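Local structure of Lin1840 protein (Listeria innocua serovar 6a, 4ZOC) at residues D458-A463 and K491-L496; E640-Y645 and K674-E679. The protein probably hydrolyses terminal, non-reducing beta-D-glucosyl residues with release of beta-D-glucose, as a family 3 glycoside hydrolase linked to beta-1,2-glucan metabolism in Listeria innocua. The protein carries 2 engineered substitutions. All coordinates share one frame; numbering follows the deposited sequence.

Interaction 1 of 2, residues D458-A463 and K491-L496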
ATOM      1  N   ASP A 458     -13.612 -39.932  18.575  1.00 14.06           N
ATOM      2  CA  ASP A 458     -14.300 -40.018  17.292  1.00 15.64           C
ATOM      3  C   ASP A 458     -14.139 -38.791  16.372  1.00 16.50           C
ATOM      4  O   ASP A 458     -14.244 -38.933  15.160  1.00 17.86           O
ATOM      5  CB  ASP A 458     -15.782 -40.249  17.509  1.00 19.78           C
ATOM      6  CG  ASP A 458     -16.069 -41.644  18.107  1.00 18.43           C
ATOM      7  OD1 ASP A 458     -15.256 -42.579  17.918  1.00 20.88           O
ATOM      8  OD2 ASP A 458     -17.035 -41.749  18.840  1.00 17.68           O
ATOM      9  N   VAL A 459     -14.019 -37.604  16.960  1.00 13.88           N
ATOM     10  CA  VAL A 459     -13.841 -36.337  16.203  1.00 12.72           C
ATOM     11  C   VAL A 459     -12.752 -35.546  16.915  1.00 13.47           C
ATOM     12  O   VAL A 459     -12.471 -35.724  18.150  1.00 13.53           O
ATOM     13  CB  VAL A 459     -15.124 -35.485  16.157  1.00 16.85           C
ATOM     14  CG1 VAL A 459     -16.265 -36.262  15.517  1.00 21.51           C
ATOM     15  CG2 VAL A 459     -15.517 -35.086  17.542  1.00 15.48           C
ATOM     16  N   VAL A 460     -12.111 -34.653  16.162  1.00 10.62           N
ATOM     17  CA  VAL A 460     -11.014 -33.903  16.675  1.00 10.58           C
ATOM     18  C   VAL A 460     -11.428 -32.470  16.641  1.00  8.76           C
ATOM     19  O   VAL A 460     -11.945 -31.991  15.644  1.00  8.91           O
ATOM     20  CB  VAL A 460      -9.771 -34.055  15.826  1.00 10.59           C
ATOM     21  CG1 VAL A 460      -8.574 -33.303  16.387  1.00  9.23           C
ATOM     22  CG2 VAL A 460      -9.443 -35.541  15.585  1.00 11.61           C
ATOM     23  N   VAL A 461     -11.292 -31.822  17.775  1.00  7.92           N
ATOM     24  CA  VAL A 461     -11.405 -30.380  17.855  1.00  7.34           C
ATOM     25  C   VAL A 461      -9.929 -29.906  17.959  1.00  8.32           C
ATOM     26  O   VAL A 461      -9.259 -30.078  19.036  1.00  9.37           O
ATOM     27  CB  VAL A 461     -12.236 -29.904  19.093  1.00  7.98           C
ATOM     28  CG1 VAL A 461     -12.156 -28.362  19.210  1.00  7.25           C
ATOM     29  CG2 VAL A 461     -13.673 -30.273  19.077  1.00  8.51           C
ATOM     30  N   LEU A 462      -9.436 -29.242  16.891  1.00  7.70           N
ATOM     31  CA  LEU A 462      -8.053 -28.852  16.743  1.00  7.54           C
ATOM     32  C   LEU A 462      -8.079 -27.365  17.055  1.00  7.02           C
ATOM     33  O   LEU A 462      -8.587 -26.557  16.279  1.00  6.36           O
ATOM     34  CB  LEU A 462      -7.588 -29.091  15.327  1.00  8.70           C
ATOM     35  CG  LEU A 462      -6.172 -28.617  15.012  1.00 10.42           C
ATOM     36  CD1 LEU A 462      -5.088 -29.115  15.987  1.00 10.71           C
ATOM     37  CD2 LEU A 462      -5.741 -29.071  13.607  1.00 13.02           C
ATOM     38  N   ALA A 463      -7.576 -27.009  18.211  1.00  7.48           N
ATOM     39  CA  ALA A 463      -7.655 -25.624  18.687  1.00  6.87           C
ATOM     40  C   ALA A 463      -6.341 -24.926  18.435  1.00  6.90           C
ATOM     41  O   ALA A 463      -5.289 -25.183  19.137  1.00  6.37           O
ATOM     42  CB  ALA A 463      -8.054 -25.602  20.191  1.00  7.03           C
ATOM     43  N   LYS A 491      -1.931 -30.504   9.370  1.00  7.91           N
ATOM     44  CA  LYS A 491      -1.520 -31.485   8.353  1.00 10.27           C
ATOM     45  C   LYS A 491      -1.396 -32.868   8.974  1.00  9.86           C
ATOM     46  O   LYS A 491      -2.020 -33.807   8.474  1.00 10.17           O
ATOM     47  CB  LYS A 491      -0.216 -31.068   7.685  1.00 15.42           C
ATOM     48  CG  LYS A 491       0.249 -31.903   6.474  1.00 23.04           C
ATOM     49  CD  LYS A 491       1.482 -31.272   5.818  1.00 31.30           C
ATOM     50  CE  LYS A 491       2.741 -31.435   6.673  1.00 35.37           C
ATOM     51  NZ  LYS A 491       3.965 -31.186   5.848  1.00 45.01           N
ATOM     52  N   PHE A 492      -0.671 -32.971  10.082  1.00 10.60           N
ATOM     53  CA  PHE A 492      -0.625 -34.223  10.847  1.00  9.36           C
ATOM     54  C   PHE A 492      -1.964 -34.794  11.277  1.00  9.24           C
ATOM     55  O   PHE A 492      -2.203 -35.940  11.017  1.00 10.27           O
ATOM     56  CB  PHE A 492       0.326 -34.091  12.025  1.00 11.01           C
ATOM     57  CG  PHE A 492       0.430 -35.331  12.835  1.00 11.43           C
ATOM     58  CD1 PHE A 492       1.166 -36.424  12.369  1.00 13.40           C
ATOM     59  CD2 PHE A 492      -0.143 -35.393  14.077  1.00 11.05           C
ATOM     60  CE1 PHE A 492       1.259 -37.590  13.145  1.00 17.63           C
ATOM     61  CE2 PHE A 492      -0.056 -36.553  14.835  1.00 15.16           C
ATOM     62  CZ  PHE A 492       0.684 -37.648  14.381  1.00 13.15           C
ATOM     63  N   VAL A 493      -2.851 -33.999  11.893  1.00  9.25           N
ATOM     64  CA  VAL A 493      -4.141 -34.456  12.370  1.00 10.19           C
ATOM     65  C   VAL A 493      -4.991 -34.951  11.202  1.00  9.84           C
ATOM     66  O   VAL A 493      -5.725 -35.943  11.348  1.00 10.93           O
ATOM     67  CB  VAL A 493      -4.838 -33.315  13.195  1.00 10.41           C
ATOM     68  CG1 VAL A 493      -6.266 -33.621  13.401  1.00 15.07           C
ATOM     69  CG2 VAL A 493      -4.106 -33.179  14.526  1.00  9.26           C
ATOM     70  N   GLN A 494      -4.847 -34.327  10.024  1.00  9.52           N
ATOM     71  CA  GLN A 494      -5.639 -34.724   8.852  1.00 11.49           C
ATOM     72  C   GLN A 494      -5.295 -36.175   8.475  1.00 10.77           C
ATOM     73  O   GLN A 494      -6.121 -36.924   7.980  1.00 12.99           O
ATOM     74  CB  GLN A 494      -5.296 -33.806   7.712  1.00 14.13           C
ATOM     75  CG  GLN A 494      -6.248 -33.964   6.558  1.00 19.08           C
ATOM     76  CD  GLN A 494      -5.918 -35.086   5.658  1.00 21.40           C
ATOM     77  OE1 GLN A 494      -4.750 -35.446   5.512  1.00 20.83           O
ATOM     78  NE2 GLN A 494      -6.985 -35.701   5.025  1.00 27.95           N
ATOM     79  N   THR A 495      -4.082 -36.552   8.710  1.00 10.05           N
ATOM     80  CA  THR A 495      -3.639 -37.915   8.365  1.00 11.96           C
ATOM     81  C   THR A 495      -4.283 -39.006   9.213  1.00 11.39           C
ATOM     82  O   THR A 495      -4.244 -40.149   8.837  1.00 10.87           O
ATOM     83  CB  THR A 495      -2.128 -38.129   8.390  1.00 12.04           C
ATOM     84  OG1 THR A 495      -1.591 -38.213   9.724  1.00 11.97           O
ATOM     85  CG2 THR A 495      -1.381 -37.124   7.516  1.00 16.10           C
ATOM     86  N   LEU A 496      -4.889 -38.653  10.317  1.00 12.83           N
ATOM     87  CA  LEU A 496      -5.313 -39.645  11.318  1.00 13.44           C
ATOM     88  C   LEU A 496      -6.698 -40.192  10.982  1.00 12.82           C
ATOM     89  O   LEU A 496      -7.191 -41.044  11.642  1.00 16.31           O
ATOM     90  CB  LEU A 496      -5.227 -39.068  12.760  1.00 13.26           C
ATOM     91  CG  LEU A 496      -3.883 -38.505  13.109  1.00 12.20           C
ATOM     92  CD1 LEU A 496      -3.888 -37.896  14.508  1.00 15.33           C
ATOM     93  CD2 LEU A 496      -2.719 -39.501  12.999  1.00 15.32           C
TER
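Residues V459-A463 run as a beta strand and K491-Q494 belong to a helix packed against it; the backbones come closest at L462 and V493, whose CA atoms lie 8.1 Å apart, a separation bridged by side chains alone. V493 carries the helix side of the contact. Its CG1 meets CG1 of V460 at 3.8 Å, methyl against methyl, and the two valines cross at a slant. In both residues this methyl stands anti to the backbone N (chi1 -178° in V460, 166° in V493), which sends it across the gap. L462, two residues further along the strand and on the same face, adds a looser touch, its CD2 lying 4.4 Å from CB of V493. T495 OG1 donates to F492 O over 2.7 Å, in the carbonyl plane, tying the hydroxyl back to the preceding turn. The contact belongs to a beta-alpha-beta crossover, in which helix 484-494 links the parallel neighbours 459-465 and 500-505. V500 of the second strand also touches V493, while V450 and V454 of helix 444-456 pack beside V493 and V460, and V396 of strand 393-397 lies against L462.

Interaction 2 of 2, residues E640-Y645 and K674-E679; sequences EVIQVY and KTVTFE
Strands 640-645 and 674-679 face each other with N-to-C directions 29° apart and short-segment axes 9.7 Å apart at closest approach, too far for backbone pairing, so side chains fill the space between them. I642 and V644, alternate residues on one strand, meet V676 and F678, alternate residues on the other. V644 CG2 sits over one face of the F678 ring, 4.1 Å from the centroid and 26° off the normal, a CH-pi contact displaced toward the rim at the CD2-CE2 bond. I642 reaches the same ring obliquely, its CG2 lying 3.8 Å from F678 CE2 and equally near CZ. The branches of I642 divide the work: CG2 stands anti to the backbone N and takes the ring, whereas CG1, with chi1 -58°, carries CD1 to V676. That methyl pair is tight, I642 CD1 to V676 CG2 being 3.5 Å. Separate sheets and apolar packing between them identify a beta sandwich, the fibronectin type III-like domain; I630 and L609 extend the interior beside I642, and A662 touches F678. On strand 640-645 itself polar groups are linked in series: Y645 OH donates to Q643 OE1 over 2.6 Å in the carbonyl plane, and Q643 NE2 donates to V641 O, 3.2 Å away and above that carbonyl's plane. E640 OE2 accepts a hydrogen bond from V641 N through its anti lone pair and also forms a salt bridge with K549.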
ATOM      1  N   GLU A 640     -29.667 -14.741  10.421  1.00 10.08           N
ATOM      2  CA  GLU A 640     -29.050 -14.422   9.160  1.00  9.91           C
ATOM      3  C   GLU A 640     -28.827 -12.911   9.147  1.00 10.87           C
ATOM      4  O   GLU A 640     -29.596 -12.129   9.749  1.00 14.32           O
ATOM      5  CB  GLU A 640     -30.003 -14.806   7.997  1.00 10.60           C
ATOM      6  CG  GLU A 640     -29.464 -14.541   6.586  1.00 11.52           C
ATOM      7  CD  GLU A 640     -28.129 -15.237   6.311  1.00 12.78           C
ATOM      8  OE1 GLU A 640     -28.045 -16.309   5.664  1.00 13.46           O
ATOM      9  OE2 GLU A 640     -27.105 -14.685   6.789  1.00 11.77           O
ATOM     10  N   VAL A 641     -27.786 -12.473   8.452  1.00 11.98           N
ATOM     11  CA  VAL A 641     -27.476 -11.015   8.306  1.00 10.53           C
ATOM     12  C   VAL A 641     -27.831 -10.617   6.910  1.00 10.17           C
ATOM     13  O   VAL A 641     -27.088 -10.898   5.955  1.00 11.02           O
ATOM     14  CB  VAL A 641     -25.991 -10.653   8.679  1.00 10.51           C
ATOM     15  CG1 VAL A 641     -25.727  -9.141   8.524  1.00 10.72           C
ATOM     16  CG2 VAL A 641     -25.712 -11.071  10.077  1.00 11.98           C
ATOM     17  N   ILE A 642     -28.976  -9.910   6.790  1.00 10.43           N
ATOM     18  CA  ILE A 642     -29.385  -9.336   5.485  1.00 11.27           C
ATOM     19  C   ILE A 642     -28.509  -8.097   5.273  1.00 10.19           C
ATOM     20  O   ILE A 642     -28.389  -7.278   6.182  1.00 11.28           O
ATOM     21  CB  ILE A 642     -30.846  -8.929   5.448  1.00 11.07           C
ATOM     22  CG1 ILE A 642     -31.731 -10.154   5.765  1.00 14.46           C
ATOM     23  CG2 ILE A 642     -31.143  -8.214   4.158  1.00 12.40           C
ATOM     24  CD1 ILE A 642     -33.225  -9.884   6.028  1.00 16.59           C
ATOM     25  N   GLN A 643     -27.870  -8.013   4.109  1.00  9.60           N
ATOM     26  CA  GLN A 643     -26.978  -6.911   3.708  1.00  8.80           C
ATOM     27  C   GLN A 643     -27.502  -6.247   2.456  1.00  9.28           C
ATOM     28  O   GLN A 643     -27.864  -6.949   1.505  1.00 10.69           O
ATOM     29  CB  GLN A 643     -25.549  -7.428   3.459  1.00  9.23           C
ATOM     30  CG  GLN A 643     -24.988  -8.124   4.693  1.00  9.34           C
ATOM     31  CD  GLN A 643     -23.935  -9.131   4.430  1.00  9.31           C
ATOM     32  OE1 GLN A 643     -23.010  -8.917   3.652  1.00 10.76           O
ATOM     33  NE2 GLN A 643     -24.026 -10.220   5.115  1.00 12.05           N
ATOM     34  N   VAL A 644     -27.457  -4.916   2.447  1.00  9.13           N
ATOM     35  CA  VAL A 644     -27.814  -4.140   1.238  1.00  9.18           C
ATOM     36  C   VAL A 644     -26.636  -3.281   0.835  1.00  7.80           C
ATOM     37  O   VAL A 644     -26.138  -2.464   1.625  1.00  8.94           O
ATOM     38  CB  VAL A 644     -29.059  -3.279   1.466  1.00  9.74           C
ATOM     39  CG1 VAL A 644     -29.422  -2.532   0.206  1.00 11.60           C
ATOM     40  CG2 VAL A 644     -30.202  -4.118   2.007  1.00 12.09           C
ATOM     41  N   TYR A 645     -26.252  -3.443  -0.444  1.00  8.02           N
ATOM     42  CA  TYR A 645     -25.198  -2.704  -1.064  1.00  7.24           C
ATOM     43  C   TYR A 645     -25.693  -1.823  -2.216  1.00  7.92           C
ATOM     44  O   TYR A 645     -26.682  -2.131  -2.930  1.00  9.59           O
ATOM     45  CB  TYR A 645     -24.133  -3.687  -1.571  1.00  6.52           C
ATOM     46  CG  TYR A 645     -23.503  -4.594  -0.547  1.00  5.08           C
ATOM     47  CD1 TYR A 645     -24.105  -5.777  -0.201  1.00  7.38           C
ATOM     48  CD2 TYR A 645     -22.253  -4.315  -0.036  1.00  6.02           C
ATOM     49  CE1 TYR A 645     -23.531  -6.656   0.712  1.00  8.09           C
ATOM     50  CE2 TYR A 645     -21.670  -5.132   0.939  1.00  6.50           C
ATOM     51  CZ  TYR A 645     -22.298  -6.289   1.289  1.00  8.04           C
ATOM     52  OH  TYR A 645     -21.756  -7.129   2.196  1.00  8.14           O
ATOM     53  N   LYS A 674     -40.106 -13.383   8.282  1.00 19.04           N
ATOM     54  CA  LYS A 674     -40.158 -12.001   8.709  1.00 18.39           C
ATOM     55  C   LYS A 674     -39.898 -11.065   7.561  1.00 19.76           C
ATOM     56  O   LYS A 674     -39.282 -11.436   6.602  1.00 16.70           O
ATOM     57  CB  LYS A 674     -39.168 -11.708   9.807  1.00 21.09           C
ATOM     58  CG  LYS A 674     -39.490 -12.349  11.157  1.00 22.12           C
ATOM     59  CD  LYS A 674     -38.445 -11.913  12.188  1.00 20.03           C
ATOM     60  CE  LYS A 674     -38.800 -12.448  13.540  1.00 21.09           C
ATOM     61  NZ  LYS A 674     -37.711 -12.214  14.513  1.00 21.33           N
ATOM     62  N   THR A 675     -40.386  -9.838   7.678  1.00 24.60           N
ATOM     63  CA  THR A 675     -40.186  -8.810   6.664  1.00 20.59           C
ATOM     64  C   THR A 675     -39.450  -7.651   7.321  1.00 20.94           C
ATOM     65  O   THR A 675     -39.834  -7.215   8.430  1.00 18.66           O
ATOM     66  CB  THR A 675     -41.528  -8.363   6.070  1.00 22.30           C
ATOM     67  OG1 THR A 675     -42.075  -9.478   5.363  1.00 31.07           O
ATOM     68  CG2 THR A 675     -41.346  -7.267   5.101  1.00 22.69           C
ATOM     69  N   VAL A 676     -38.372  -7.175   6.682  1.00 16.45           N
ATOM     70  CA  VAL A 676     -37.612  -6.062   7.270  1.00 22.24           C
ATOM     71  C   VAL A 676     -37.512  -5.046   6.187  1.00 17.74           C
ATOM     72  O   VAL A 676     -37.542  -5.368   4.980  1.00 21.23           O
ATOM     73  CB  VAL A 676     -36.217  -6.445   7.901  1.00 27.71           C
ATOM     74  CG1 VAL A 676     -36.353  -6.943   9.323  1.00 30.15           C
ATOM     75  CG2 VAL A 676     -35.494  -7.487   7.118  1.00 33.44           C
ATOM     76  N   THR A 677     -37.469  -3.804   6.594  1.00 19.30           N
ATOM     77  CA  THR A 677     -37.437  -2.723   5.616  1.00 20.10           C
ATOM     78  C   THR A 677     -36.227  -1.886   5.865  1.00 17.98           C
ATOM     79  O   THR A 677     -35.811  -1.699   6.995  1.00 19.96           O
ATOM     80  CB  THR A 677     -38.705  -1.835   5.650  1.00 25.44           C
ATOM     81  OG1 THR A 677     -38.856  -1.316   6.983  1.00 36.36           O
ATOM     82  CG2 THR A 677     -39.879  -2.636   5.329  1.00 24.67           C
ATOM     83  N   PHE A 678     -35.611  -1.417   4.802  1.00 16.14           N
ATOM     84  CA  PHE A 678     -34.430  -0.529   4.950  1.00 14.80           C
ATOM     85  C   PHE A 678     -34.704   0.769   4.210  1.00 15.76           C
ATOM     86  O   PHE A 678     -35.321   0.749   3.183  1.00 21.80           O
ATOM     87  CB  PHE A 678     -33.173  -1.176   4.349  1.00 16.75           C
ATOM     88  CG  PHE A 678     -32.813  -2.503   4.898  1.00 15.95           C
ATOM     89  CD1 PHE A 678     -32.098  -2.610   6.089  1.00 16.32           C
ATOM     90  CD2 PHE A 678     -33.189  -3.657   4.253  1.00 15.73           C
ATOM     91  CE1 PHE A 678     -31.748  -3.848   6.554  1.00 17.61           C
ATOM     92  CE2 PHE A 678     -32.835  -4.890   4.714  1.00 14.72           C
ATOM     93  CZ  PHE A 678     -32.123  -4.985   5.875  1.00 16.72           C
ATOM     94  N   GLU A 679     -34.255   1.903   4.715  1.00 15.84           N
ATOM     95  CA  GLU A 679     -34.324   3.188   3.975  1.00 16.13           C
ATOM     96  C   GLU A 679     -32.920   3.561   3.550  1.00 16.12           C
ATOM     97  O   GLU A 679     -32.032   3.756   4.392  1.00 17.90           O
ATOM     98  CB  GLU A 679     -34.909   4.295   4.864  1.00 17.43           C
ATOM     99  CG  GLU A 679     -35.054   5.625   4.122  1.00 18.66           C
ATOM    100  CD  GLU A 679     -35.582   6.748   4.944  1.00 22.28           C
ATOM    101  OE1 GLU A 679     -35.817   7.793   4.349  1.00 27.79           O
ATOM    102  OE2 GLU A 679     -35.756   6.608   6.170  1.00 33.90           O
TER

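How the interactions relate
Following the chain from the N terminus, interaction 1 comes first: after strand 459-465 the chain leaves the sheet; 27 residues, the last seven of them already in helix 484-494, separate the two segments, and the later part of that helix returns to the strand, closing a loop within the family 3 C-terminal domain. Interaction 2 opens well after it, with 28 residues, half of them strand, between 640-645 and 674-679. The two loops are thus in series, neither nesting nor crossing. The centres of interactions 1 and 2 lie about 38 Å apart. Their nearest atoms are about 24 Å apart, so they do not touch. The first ties a helix to a mixed sheet; the second joins two sheets of the fibronectin type III-like domain face to face.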